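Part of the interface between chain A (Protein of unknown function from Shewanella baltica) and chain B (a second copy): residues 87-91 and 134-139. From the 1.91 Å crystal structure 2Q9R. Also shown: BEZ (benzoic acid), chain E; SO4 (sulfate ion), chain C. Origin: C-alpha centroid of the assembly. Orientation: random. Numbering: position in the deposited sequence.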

# COMPACT_ATOMS: atom_id res chain seq x y z
N PHE A 87 -3.48 21.91 10.16
CA PHE A 87 -3.26 20.51 10.58
C PHE A 87 -1.83 20.06 10.43
O PHE A 87 -1.24 20.31 9.40
CB PHE A 87 -4.17 19.58 9.76
CG PHE A 87 -5.62 19.89 9.94
CD1 PHE A 87 -6.32 19.34 11.00
CD2 PHE A 87 -6.25 20.79 9.11
CE1 PHE A 87 -7.63 19.66 11.23
CE2 PHE A 87 -7.58 21.13 9.32
CZ PHE A 87 -8.27 20.55 10.39
N GLU A 88 -1.29 19.40 11.45
CA GLU A 88 0.02 18.75 11.34
C GLU A 88 -0.07 17.37 10.68
O GLU A 88 0.89 16.91 10.08
CB GLU A 88 0.64 18.54 12.71
CG GLU A 88 1.07 19.83 13.41
CD GLU A 88 1.92 19.54 14.64
OE1 GLU A 88 2.56 18.45 14.69
OE2 GLU A 88 1.96 20.39 15.55
N ALA A 89 -1.20 16.70 10.84
CA ALA A 89 -1.39 15.37 10.26
C ALA A 89 -1.32 15.42 8.73
O ALA A 89 -1.82 16.35 8.13
CB ALA A 89 -2.70 14.77 10.73
N TYR A 90 -0.68 14.41 8.13
CA TYR A 90 -0.51 14.32 6.68
C TYR A 90 -1.89 14.23 5.97
O TYR A 90 -2.05 14.72 4.84
CB TYR A 90 0.39 13.12 6.25
CG TYR A 90 0.56 13.11 4.75
CD1 TYR A 90 1.45 13.97 4.12
CD2 TYR A 90 -0.25 12.31 3.95
CE1 TYR A 90 1.58 14.01 2.74
CE2 TYR A 90 -0.15 12.35 2.57
CZ TYR A 90 0.75 13.22 1.96
OH TYR A 90 0.85 13.23 0.59
N GLY A 91 -2.86 13.58 6.63
CA GLY A 91 -4.18 13.32 6.05
C GLY A 91 -4.90 14.53 5.50
O GLY A 91 -5.78 14.40 4.61
N ALA B 134 5.29 6.94 9.91
CA ALA B 134 6.29 7.90 9.43
C ALA B 134 5.65 9.11 8.78
O ALA B 134 6.02 10.23 9.01
CB ALA B 134 7.21 7.22 8.40
N ILE B 135 4.67 8.84 7.94
CA ILE B 135 4.01 9.87 7.14
C ILE B 135 2.90 10.55 7.96
O ILE B 135 2.83 11.78 8.04
CB ILE B 135 3.47 9.17 5.85
CG1 ILE B 135 2.29 9.92 5.20
CG2 ILE B 135 3.11 7.77 6.19
N SER B 136 2.09 9.73 8.62
CA SER B 136 0.86 10.18 9.25
C SER B 136 0.93 11.40 10.16
O SER B 136 0.09 12.30 10.08
CB SER B 136 0.29 9.02 10.04
OG SER B 136 -0.23 8.04 9.15
N ASP B 137 1.89 11.36 11.08
CA ASP B 137 2.09 12.44 12.04
C ASP B 137 0.80 12.74 12.79
O ASP B 137 0.36 13.88 12.88
CB ASP B 137 2.61 13.66 11.30
CG ASP B 137 3.47 14.57 12.18
OD1 ASP B 137 3.63 14.32 13.41
OD2 ASP B 137 3.99 15.55 11.61
N VAL B 138 0.19 11.69 13.32
CA VAL B 138 -1.02 11.81 14.14
C VAL B 138 -0.68 11.72 15.63
O VAL B 138 0.34 11.14 16.01
CB VAL B 138 -2.10 10.74 13.82
CG1 VAL B 138 -2.67 10.97 12.46
CG2 VAL B 138 -1.56 9.32 13.96
N ASP B 139 -1.57 12.26 16.44
CA ASP B 139 -1.38 12.28 17.88
C ASP B 139 -1.96 11.07 18.62
O ASP B 139 -1.85 11.00 19.84
CB ASP B 139 -1.99 13.58 18.45
CG ASP B 139 -1.16 14.83 18.10
OD1 ASP B 139 -0.04 14.71 17.52
OD2 ASP B 139 -1.64 15.94 18.44
C BEZ E . -2.60 8.86 6.66
O1 BEZ E . -2.15 7.74 6.26
O2 BEZ E . -1.95 9.62 7.44
C1 BEZ E . -3.96 9.29 6.21
C2 BEZ E . -4.82 9.96 7.11
C3 BEZ E . -6.08 10.35 6.66
C4 BEZ E . -6.47 10.08 5.35
C5 BEZ E . -5.61 9.41 4.48
C6 BEZ E . -4.33 9.01 4.90
S SO4 C . -3.52 17.63 13.94
O1 SO4 C . -2.96 18.42 15.05
O2 SO4 C . -4.98 17.65 14.08
O3 SO4 C . -3.19 18.19 12.65
O4 SO4 C . -2.95 16.28 14.04
O HOH W 1 -2.37 11.76 8.93

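Y90(A) loses more surface to the opposing stretch than any other residue here, and it engages through both backbone and side chain. Its N donates a hydrogen bond to the O of S136(B), 3.0 Å away and nearly straight at 167°. That carbonyl lies in the last turn of a helix, where the chain is about to leave helical geometry, so it is available to an outside donor. It also accepts a hydrogen bond from water 1, 2.8 Å from S136(B) O; the same water receives one from G91(A) N and gives one to the benzoic acid. The tyrosine CB points toward chain B, and its CG packs 3.7 Å from CG1 of I135(B), whose aliphatic chain suits the base of an aromatic ring, while the end of the side chain leads away.

D137(B), the next most covered, is the first residue to leave the helix, with positive phi. Its O lies 3.5 Å from A89(A) CA in a CA-H...O contact, and S136(B) O makes another with the same CA at 3.4 Å; alanine's small side chain goes with this close backbone approach. The carboxylate is less comfortably placed: D137(B) OD1 stands 4.5 Å from E88(A) OE1, a pairing of like charges at an exposed position where solvent can soften the repulsion.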